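PDB 5J7O: major capsid protein from Faustovirus, which probably forms the outer protein shell of this large double-stranded DNA virus, folding as a double jelly-roll that assembles into trimers. Local coordinates for residues V175-Y180 / F281-P286; G182-K187 / Q329-F334; V107-T112 / E291-F296. All blocks are in the same frame, centred on the assembly; numbering follows the deposited sequence.

Overall arrangement
The three contacts lie close together, probably in one of the two jelly-rolls of the chain, their centres about 11 Å (contacts 1 and 2) and 12 Å (each of these with contact 3) apart. Along the chain 107-112 comes first, then 175-180 and 182-187, then 281-286 and 291-296, and last 329-334. Contact 1 is therefore nested inside the loop closed by contact 3, whereas contact 2 crosses both. Contacts 1 and 2 share the sheet in which strands 170-177 and 333-336 are neighbours, and contact 3 belongs to the sheet of strands 99-109 and 293-298. Tyr177 packs on Leu293 and Leu185 on Met295, so segments distant in sequence share one interior.

Contact 1 of 3, residues V175-Y180 / F281-P286; sequences VRYCEY and FGAQTP
The backbone carbonyl of Gln284 is gripped by the Arg176 guanidinium, NE donating to Gln284 O at 3.0 Å and NH2 adding a weak second bond. This joins the end of strand 170-177, in a three-stranded sheet of the double jelly-roll capsid protein, to the loop that follows strand 273-280. The side chains of Arg176 and Pro286 run side by side, pointing the same way, and Pro286 CG sits over the centre of one guanidinium face, 3.6 Å above its plane. Arg176 also makes a cation-pi contact with Trp465, and its NH2 comes near the like-charged Arg274 of the second subunit. The Gln284 carbonyl may partly offset the positive charge of Arg176.

Next along the strand, Tyr177 N donates to Ala283 O at 2.7 Å, with a nearly straight N-H...O angle of 165°. The same oxygen lies in the plane of the Tyr177 ring at its edge, while Ala283 CB packs against Tyr177 CD1. The phenol hydroxyl of Tyr177 reaches onward to Gln387.

Gln284 bends at chi2 (73°), which turns CD back toward the strand end, and its amide group is hydrogen-bonded through both atoms: OE1 accepts from Glu229 N, and NE2 donates to Cys178 O. Gln284 NE2 lies 2.8 Å from Cys178 O, above the carbonyl plane of Cys178.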
loop_
_atom_site.group_PDB
_atom_site.type_symbol
_atom_site.label_atom_id
_atom_site.label_comp_id
_atom_site.label_asym_id
_atom_site.label_seq_id
_atom_site.Cartn_x
_atom_site.Cartn_y
_atom_site.Cartn_z
ATOM N N VAL B 175 -25.484 -2.576 -12.686
ATOM C CA VAL B 175 -24.842 -3.879 -12.777
ATOM C C VAL B 175 -23.422 -3.773 -12.247
ATOM O O VAL B 175 -22.778 -2.719 -12.316
ATOM C CB VAL B 175 -24.849 -4.438 -14.216
ATOM C CG1 VAL B 175 -26.255 -4.862 -14.612
ATOM C CG2 VAL B 175 -24.308 -3.410 -15.191
ATOM N N ARG B 176 -22.940 -4.883 -11.700
ATOM C CA ARG B 176 -21.593 -4.976 -11.168
ATOM C C ARG B 176 -21.079 -6.381 -11.423
ATOM O O ARG B 176 -21.861 -7.326 -11.557
ATOM C CB ARG B 176 -21.553 -4.677 -9.667
ATOM C CG ARG B 176 -21.407 -5.916 -8.804
ATOM C CD ARG B 176 -21.825 -5.643 -7.374
ATOM N NE ARG B 176 -21.010 -4.616 -6.728
ATOM C CZ ARG B 176 -21.391 -3.921 -5.658
ATOM N NH1 ARG B 176 -22.585 -4.128 -5.116
ATOM N NH2 ARG B 176 -20.582 -3.014 -5.131
ATOM N N TYR B 177 -19.760 -6.512 -11.489
ATOM C CA TYR B 177 -19.121 -7.817 -11.518
ATOM C C TYR B 177 -18.725 -8.245 -10.111
ATOM O O TYR B 177 -18.462 -7.415 -9.235
ATOM C CB TYR B 177 -17.889 -7.805 -12.429
ATOM C CG TYR B 177 -18.223 -7.958 -13.894
ATOM C CD1 TYR B 177 -18.461 -6.845 -14.693
ATOM C CD2 TYR B 177 -18.318 -9.215 -14.476
ATOM C CE1 TYR B 177 -18.778 -6.983 -16.036
ATOM C CE2 TYR B 177 -18.634 -9.363 -15.816
ATOM C CZ TYR B 177 -18.862 -8.244 -16.590
ATOM O OH TYR B 177 -19.177 -8.391 -17.922
ATOM N N CYS B 178 -18.698 -9.556 -9.895
ATOM C CA CYS B 178 -18.162 -10.074 -8.649
ATOM C C CYS B 178 -16.677 -9.736 -8.548
ATOM O O CYS B 178 -16.015 -9.424 -9.542
ATOM C CB CYS B 178 -18.372 -11.579 -8.562
ATOM S SG CYS B 178 -17.343 -12.540 -9.691
ATOM N N GLU B 179 -16.161 -9.756 -7.323
ATOM C CA GLU B 179 -14.743 -9.492 -7.130
ATOM C C GLU B 179 -13.920 -10.616 -7.743
ATOM O O GLU B 179 -14.273 -11.795 -7.642
ATOM C CB GLU B 179 -14.418 -9.332 -5.648
ATOM C CG GLU B 179 -14.854 -7.995 -5.077
ATOM C CD GLU B 179 -14.260 -7.718 -3.714
ATOM O OE1 GLU B 179 -14.041 -8.683 -2.954
ATOM O OE2 GLU B 179 -14.003 -6.535 -3.407
ATOM N N TYR B 180 -12.831 -10.232 -8.400
ATOM C CA TYR B 180 -11.961 -11.155 -9.118
ATOM C C TYR B 180 -12.747 -12.021 -10.106
ATOM O O TYR B 180 -12.757 -13.250 -9.996
ATOM C CB TYR B 180 -11.177 -12.017 -8.139
ATOM C CG TYR B 180 -10.384 -11.174 -7.168
ATOM C CD1 TYR B 180 -9.207 -10.558 -7.565
ATOM C CD2 TYR B 180 -10.825 -10.969 -5.867
ATOM C CE1 TYR B 180 -8.479 -9.776 -6.693
ATOM C CE2 TYR B 180 -10.102 -10.187 -4.986
ATOM C CZ TYR B 180 -8.930 -9.593 -5.406
ATOM O OH TYR B 180 -8.203 -8.813 -4.538
ATOM N N PHE B 281 -13.814 2.829 -9.842
ATOM C CA PHE B 281 -14.886 2.985 -10.822
ATOM C C PHE B 281 -14.705 1.964 -11.941
ATOM O O PHE B 281 -14.721 2.289 -13.128
ATOM C CB PHE B 281 -14.943 4.418 -11.354
ATOM C CG PHE B 281 -13.608 4.992 -11.753
ATOM C CD1 PHE B 281 -12.791 5.615 -10.819
ATOM C CD2 PHE B 281 -13.186 4.936 -13.069
ATOM C CE1 PHE B 281 -11.570 6.143 -11.190
ATOM C CE2 PHE B 281 -11.966 5.463 -13.447
ATOM C CZ PHE B 281 -11.157 6.067 -12.505
ATOM N N GLY B 282 -14.545 0.694 -11.565
ATOM C CA GLY B 282 -14.340 -0.359 -12.534
ATOM C C GLY B 282 -15.422 -1.419 -12.546
ATOM O O GLY B 282 -16.605 -1.116 -12.362
ATOM N N ALA B 283 -15.017 -2.675 -12.750
ATOM C CA ALA B 283 -15.981 -3.749 -12.957
ATOM C C ALA B 283 -16.802 -4.045 -11.707
ATOM O O ALA B 283 -17.936 -4.526 -11.815
ATOM C CB ALA B 283 -15.264 -5.014 -13.426
ATOM N N GLN B 284 -16.261 -3.771 -10.520
ATOM C CA GLN B 284 -16.977 -4.063 -9.283
ATOM C C GLN B 284 -17.863 -2.917 -8.816
ATOM O O GLN B 284 -18.735 -3.135 -7.967
ATOM C CB GLN B 284 -15.992 -4.428 -8.167
ATOM C CG GLN B 284 -15.432 -5.840 -8.267
ATOM C CD GLN B 284 -14.432 -6.004 -9.396
ATOM O OE1 GLN B 284 -13.607 -5.123 -9.641
ATOM N NE2 GLN B 284 -14.502 -7.132 -10.090
ATOM N N THR B 285 -17.667 -1.714 -9.343
ATOM C CA THR B 285 -18.501 -0.579 -8.962
ATOM C C THR B 285 -19.794 -0.590 -9.773
ATOM O O THR B 285 -19.743 -0.678 -11.004
ATOM C CB THR B 285 -17.751 0.735 -9.179
ATOM O OG1 THR B 285 -16.666 0.828 -8.248
ATOM C CG2 THR B 285 -18.679 1.923 -8.983
ATOM N N PRO B 286 -20.957 -0.510 -9.126
ATOM C CA PRO B 286 -22.225 -0.590 -9.867
ATOM C C PRO B 286 -22.388 0.583 -10.823
ATOM O O PRO B 286 -22.188 1.741 -10.452
ATOM C CB PRO B 286 -23.285 -0.566 -8.759
ATOM C CG PRO B 286 -22.555 -0.945 -7.507
ATOM C CD PRO B 286 -21.169 -0.408 -7.673
#

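Contact 2 of 3, residues G182-K187 / Q329-F334; sequences GLRLFK and QSNILF
Asn331 CB lies over one face of the Arg184 guanidinium, 3.4 Å from the guanidinium plane and nearer its edge than its centre, while Phe334 CZ meets the same group at its edge, in plane. The Phe334 ring in turn receives Arg184 NH1 at its own edge, so the two flat groups touch rim to rim, with 3.9 Å between Arg184 NH1 and Phe334 CZ. In this double jelly-roll protein the contact joins helix 181-185 to the 3-10 turn 329-331 and the start of strand 333-336.

Arg184 reaches across because its chain is extended from CG to NE, with CG anti to the backbone N (chi1 -156°). NH1 makes a weak, bent hydrogen bond to the carbonyl oxygen of Asn331, and NH2 is bound by Gln464 OE1. The Asn331 side chain crosses that of Arg184 at about a right angle, its ND2 held by Glu327.

Nearer the helix backbone the packing is apolar. The Ile332 and Arg184 side chains run antiparallel past each other, and Ile332 CG1 approaches Leu185 CD1. The tip of the isoleucine tucks against the helix, where Ile332 CD1 is 3.8 Å from both Arg184 CB and Leu185 N.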
loop_
_atom_site.group_PDB
_atom_site.type_symbol
_atom_site.label_atom_id
_atom_site.label_comp_id
_atom_site.label_asym_id
_atom_site.label_seq_id
_atom_site.Cartn_x
_atom_site.Cartn_y
_atom_site.Cartn_z
ATOM N N GLY B 182 -12.191 -12.876 -13.164
ATOM C CA GLY B 182 -11.376 -13.814 -13.912
ATOM C C GLY B 182 -11.037 -15.057 -13.120
ATOM O O GLY B 182 -10.749 -16.108 -13.695
ATOM N N LEU B 183 -11.077 -14.963 -11.790
ATOM C CA LEU B 183 -10.786 -16.134 -10.975
ATOM C C LEU B 183 -12.007 -17.032 -10.829
ATOM O O LEU B 183 -11.875 -18.260 -10.838
ATOM C CB LEU B 183 -10.268 -15.707 -9.602
ATOM C CG LEU B 183 -8.946 -14.943 -9.602
ATOM C CD1 LEU B 183 -8.442 -14.749 -8.184
ATOM C CD2 LEU B 183 -7.909 -15.661 -10.451
ATOM N N ARG B 184 -13.200 -16.445 -10.695
ATOM C CA ARG B 184 -14.401 -17.261 -10.570
ATOM C C ARG B 184 -14.889 -17.773 -11.917
ATOM O O ARG B 184 -15.531 -18.827 -11.974
ATOM C CB ARG B 184 -15.523 -16.472 -9.892
ATOM C CG ARG B 184 -16.548 -17.367 -9.218
ATOM C CD ARG B 184 -17.707 -16.591 -8.620
ATOM N NE ARG B 184 -18.472 -17.433 -7.703
ATOM C CZ ARG B 184 -19.652 -17.109 -7.188
ATOM N NH1 ARG B 184 -20.223 -15.955 -7.503
ATOM N NH2 ARG B 184 -20.266 -17.944 -6.361
ATOM N N LEU B 185 -14.595 -17.045 -12.999
ATOM C CA LEU B 185 -15.122 -17.407 -14.311
ATOM C C LEU B 185 -14.720 -18.823 -14.702
ATOM O O LEU B 185 -15.507 -19.551 -15.319
ATOM C CB LEU B 185 -14.639 -16.410 -15.362
ATOM C CG LEU B 185 -15.173 -16.638 -16.776
ATOM C CD1 LEU B 185 -16.665 -16.352 -16.833
ATOM C CD2 LEU B 185 -14.420 -15.787 -17.779
ATOM N N PHE B 186 -13.506 -19.232 -14.350
ATOM C CA PHE B 186 -13.007 -20.562 -14.691
ATOM C C PHE B 186 -13.323 -21.500 -13.534
ATOM O O PHE B 186 -12.582 -21.561 -12.548
ATOM C CB PHE B 186 -11.513 -20.522 -14.991
ATOM C CG PHE B 186 -11.163 -19.797 -16.264
ATOM C CD1 PHE B 186 -12.152 -19.281 -17.086
ATOM C CD2 PHE B 186 -9.840 -19.643 -16.642
ATOM C CE1 PHE B 186 -11.828 -18.620 -18.255
ATOM C CE2 PHE B 186 -9.510 -18.983 -17.810
ATOM C CZ PHE B 186 -10.506 -18.472 -18.618
ATOM N N LYS B 187 -14.440 -22.224 -13.648
ATOM C CA LYS B 187 -14.760 -23.254 -12.665
ATOM C C LYS B 187 -13.650 -24.291 -12.587
ATOM O O LYS B 187 -13.127 -24.581 -11.505
ATOM C CB LYS B 187 -16.086 -23.928 -13.017
ATOM C CG LYS B 187 -17.319 -23.099 -12.738
ATOM C CD LYS B 187 -18.571 -23.900 -13.055
ATOM C CE LYS B 187 -18.545 -25.252 -12.357
ATOM N NZ LYS B 187 -19.672 -26.127 -12.781
ATOM N N GLN B 329 -23.539 -17.283 -15.655
ATOM C CA GLN B 329 -23.518 -15.823 -15.651
ATOM C C GLN B 329 -23.982 -15.266 -14.312
ATOM O O GLN B 329 -23.468 -14.243 -13.844
ATOM C CB GLN B 329 -24.390 -15.276 -16.781
ATOM C CG GLN B 329 -24.305 -13.763 -16.938
ATOM C CD GLN B 329 -25.518 -13.170 -17.628
ATOM O OE1 GLN B 329 -26.626 -13.698 -17.524
ATOM N NE2 GLN B 329 -25.315 -12.066 -18.337
ATOM N N SER B 330 -24.950 -15.929 -13.677
ATOM C CA SER B 330 -25.535 -15.434 -12.436
ATOM C C SER B 330 -24.557 -15.439 -11.267
ATOM O O SER B 330 -24.875 -14.862 -10.221
ATOM C CB SER B 330 -26.774 -16.258 -12.083
ATOM O OG SER B 330 -26.544 -17.642 -12.282
ATOM N N ASN B 331 -23.392 -16.068 -11.407
ATOM C CA ASN B 331 -22.358 -16.031 -10.380
ATOM C C ASN B 331 -21.244 -15.046 -10.701
ATOM O O ASN B 331 -20.321 -14.889 -9.895
ATOM C CB ASN B 331 -21.765 -17.428 -10.173
ATOM C CG ASN B 331 -22.724 -18.373 -9.481
ATOM O OD1 ASN B 331 -23.555 -17.953 -8.677
ATOM N ND2 ASN B 331 -22.611 -19.661 -9.788
ATOM N N ILE B 332 -21.305 -14.378 -11.851
ATOM C CA ILE B 332 -20.270 -13.454 -12.283
ATOM C C ILE B 332 -20.779 -12.018 -12.323
ATOM O O ILE B 332 -20.079 -11.096 -11.896
ATOM C CB ILE B 332 -19.707 -13.877 -13.657
ATOM C CG1 ILE B 332 -19.112 -15.285 -13.580
ATOM C CG2 ILE B 332 -18.674 -12.875 -14.152
ATOM C CD1 ILE B 332 -18.007 -15.423 -12.559
ATOM N N LEU B 333 -21.994 -11.813 -12.823
ATOM C CA LEU B 333 -22.575 -10.490 -13.011
ATOM C C LEU B 333 -23.787 -10.352 -12.104
ATOM O O LEU B 333 -24.615 -11.267 -12.028
ATOM C CB LEU B 333 -22.969 -10.286 -14.475
ATOM C CG LEU B 333 -23.443 -8.907 -14.922
ATOM C CD1 LEU B 333 -22.289 -7.918 -14.926
ATOM C CD2 LEU B 333 -24.078 -9.010 -16.295
ATOM N N PHE B 334 -23.898 -9.214 -11.421
ATOM C CA PHE B 334 -24.908 -9.044 -10.389
ATOM C C PHE B 334 -25.622 -7.709 -10.523
ATOM O O PHE B 334 -25.053 -6.714 -10.979
ATOM C CB PHE B 334 -24.301 -9.149 -8.986
ATOM C CG PHE B 334 -23.778 -10.512 -8.659
ATOM C CD1 PHE B 334 -22.503 -10.890 -9.045
ATOM C CD2 PHE B 334 -24.562 -11.419 -7.966
ATOM C CE1 PHE B 334 -22.019 -12.146 -8.748
ATOM C CE2 PHE B 334 -24.081 -12.679 -7.664
ATOM C CZ PHE B 334 -22.809 -13.042 -8.056
#

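Contact 3 of 3, residues V107-T112 / E291-F296; sequences VQLAAT and EQLNMF
Antiparallel beta pairing of strands 99-109 and 293-298, in a sheet of the double jelly-roll, brings these segments together, the N-to-C directions of strand segments 107-109 and 293-296 making an angle of 168°. Val107 and Met295 form one hydrogen-bonded pair and Leu109 and Leu293 another. Each pair exchanges N-H...O bonds both ways, with Val107 N 2.8 Å from Met295 O. Between them Gln108 faces Asn294 as a non-hydrogen-bonded pair.

On the Gln108 face the polar side chains interlock. Gln108 NE2 donates to Asn294 OD1 at 2.9 Å, in the carbonyl plane and on a lone pair, the two amide planes standing nearly perpendicular. Asn294 OD1 is also hydrogen-bonded to His106 NE2. Gln292 stacks its amide on that of Gln108, planes 25° apart; its OE1 receives Asn294 ND2, and its NE2 reaches Gln390. Past the strand ends, a water donates to both Ala110 O and Glu291 O.

The other face is apolar: Met295 bends at chi3 (-64°), bringing CE to Val107 CB and Leu109 CD1. Helix 181-185 packs on this side through Leu185, and strand 170-177 through Tyr177, while strand 389-401 runs alongside Gln108 and Ala110.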
loop_
_atom_site.group_PDB
_atom_site.type_symbol
_atom_site.label_atom_id
_atom_site.label_comp_id
_atom_site.label_asym_id
_atom_site.label_seq_id
_atom_site.Cartn_x
_atom_site.Cartn_y
_atom_site.Cartn_z
ATOM N N VAL B 107 -10.321 -13.250 -22.348
ATOM C CA VAL B 107 -11.772 -13.371 -22.279
ATOM C C VAL B 107 -12.377 -11.991 -22.488
ATOM O O VAL B 107 -11.897 -11.002 -21.925
ATOM C CB VAL B 107 -12.242 -13.972 -20.939
ATOM C CG1 VAL B 107 -13.734 -14.277 -20.991
ATOM C CG2 VAL B 107 -11.445 -15.223 -20.606
ATOM N N GLN B 108 -13.432 -11.928 -23.297
ATOM C CA GLN B 108 -14.075 -10.669 -23.652
ATOM C C GLN B 108 -15.572 -10.801 -23.420
ATOM O O GLN B 108 -16.231 -11.627 -24.059
ATOM C CB GLN B 108 -13.782 -10.298 -25.107
ATOM C CG GLN B 108 -13.945 -8.824 -25.423
ATOM C CD GLN B 108 -13.497 -8.486 -26.831
ATOM O OE1 GLN B 108 -13.999 -9.045 -27.805
ATOM N NE2 GLN B 108 -12.541 -7.572 -26.945
ATOM N N LEU B 109 -16.104 -9.988 -22.513
ATOM C CA LEU B 109 -17.513 -10.022 -22.144
ATOM C C LEU B 109 -18.178 -8.724 -22.580
ATOM O O LEU B 109 -17.670 -7.635 -22.291
ATOM C CB LEU B 109 -17.671 -10.235 -20.637
ATOM C CG LEU B 109 -16.919 -11.455 -20.099
ATOM C CD1 LEU B 109 -17.005 -11.533 -18.582
ATOM C CD2 LEU B 109 -17.447 -12.733 -20.735
ATOM N N ALA B 110 -19.310 -8.846 -23.269
ATOM C CA ALA B 110 -19.953 -7.690 -23.880
ATOM C C ALA B 110 -20.413 -6.692 -22.825
ATOM O O ALA B 110 -20.773 -7.058 -21.702
ATOM C CB ALA B 110 -21.143 -8.135 -24.730
ATOM N N ALA B 111 -20.383 -5.411 -23.196
ATOM C CA ALA B 111 -20.971 -4.377 -22.357
ATOM C C ALA B 111 -22.434 -4.705 -22.096
ATOM O O ALA B 111 -23.146 -5.188 -22.981
ATOM C CB ALA B 111 -20.840 -3.008 -23.025
ATOM N N THR B 112 -22.881 -4.457 -20.869
ATOM C CA THR B 112 -24.158 -5.002 -20.436
ATOM C C THR B 112 -24.820 -4.053 -19.447
ATOM O O THR B 112 -24.161 -3.245 -18.789
ATOM C CB THR B 112 -23.969 -6.394 -19.819
ATOM O OG1 THR B 112 -25.241 -7.017 -19.615
ATOM C CG2 THR B 112 -23.232 -6.296 -18.494
ATOM N N GLU B 291 -18.772 -1.496 -18.872
ATOM C CA GLU B 291 -18.078 -1.522 -20.148
ATOM C C GLU B 291 -17.649 -2.947 -20.491
ATOM O O GLU B 291 -17.698 -3.861 -19.662
ATOM C CB GLU B 291 -16.864 -0.595 -20.114
ATOM C CG GLU B 291 -17.139 0.758 -19.488
ATOM C CD GLU B 291 -15.979 1.718 -19.651
ATOM O OE1 GLU B 291 -16.010 2.801 -19.030
ATOM O OE2 GLU B 291 -15.037 1.389 -20.403
ATOM N N GLN B 292 -17.228 -3.128 -21.742
ATOM C CA GLN B 292 -16.725 -4.421 -22.188
ATOM C C GLN B 292 -15.546 -4.851 -21.325
ATOM O O GLN B 292 -14.496 -4.202 -21.325
ATOM C CB GLN B 292 -16.312 -4.345 -23.657
ATOM C CG GLN B 292 -15.690 -5.627 -24.191
ATOM C CD GLN B 292 -15.104 -5.455 -25.579
ATOM O OE1 GLN B 292 -13.948 -5.060 -25.733
ATOM N NE2 GLN B 292 -15.900 -5.755 -26.599
ATOM N N LEU B 293 -15.725 -5.942 -20.585
ATOM C CA LEU B 293 -14.690 -6.422 -19.679
ATOM C C LEU B 293 -13.702 -7.290 -20.448
ATOM O O LEU B 293 -14.086 -8.309 -21.035
ATOM C CB LEU B 293 -15.315 -7.200 -18.523
ATOM C CG LEU B 293 -14.360 -7.598 -17.397
ATOM C CD1 LEU B 293 -13.708 -6.365 -16.792
ATOM C CD2 LEU B 293 -15.090 -8.398 -16.329
ATOM N N ASN B 294 -12.436 -6.887 -20.446
ATOM C CA ASN B 294 -11.367 -7.622 -21.112
ATOM C C ASN B 294 -10.409 -8.154 -20.058
ATOM O O ASN B 294 -9.848 -7.380 -19.275
ATOM C CB ASN B 294 -10.630 -6.735 -22.114
ATOM C CG ASN B 294 -11.450 -6.454 -23.354
ATOM O OD1 ASN B 294 -11.374 -7.186 -24.340
ATOM N ND2 ASN B 294 -12.242 -5.389 -23.311
ATOM N N MET B 295 -10.225 -9.470 -20.041
ATOM C CA MET B 295 -9.355 -10.124 -19.080
ATOM C C MET B 295 -8.353 -11.004 -19.812
ATOM O O MET B 295 -8.656 -11.582 -20.858
ATOM C CB MET B 295 -10.162 -10.969 -18.082
ATOM C CG MET B 295 -11.194 -10.173 -17.296
ATOM S SD MET B 295 -12.185 -11.178 -16.172
ATOM C CE MET B 295 -13.055 -12.238 -17.324
ATOM N N PHE B 296 -7.147 -11.080 -19.258
ATOM C CA PHE B 296 -6.119 -12.027 -19.681
ATOM C C PHE B 296 -5.832 -12.900 -18.464
ATOM O O PHE B 296 -4.966 -12.581 -17.648
ATOM C CB PHE B 296 -4.861 -11.317 -20.187
ATOM C CG PHE B 296 -4.917 -10.937 -21.641
ATOM C CD1 PHE B 296 -5.605 -9.807 -22.048
ATOM C CD2 PHE B 296 -4.272 -11.703 -22.598
ATOM C CE1 PHE B 296 -5.656 -9.452 -23.385
ATOM C CE2 PHE B 296 -4.318 -11.354 -23.935
ATOM C CZ PHE B 296 -5.010 -10.226 -24.329
HETATM O O HOH W 1 -19.944 -6.031 -19.414
#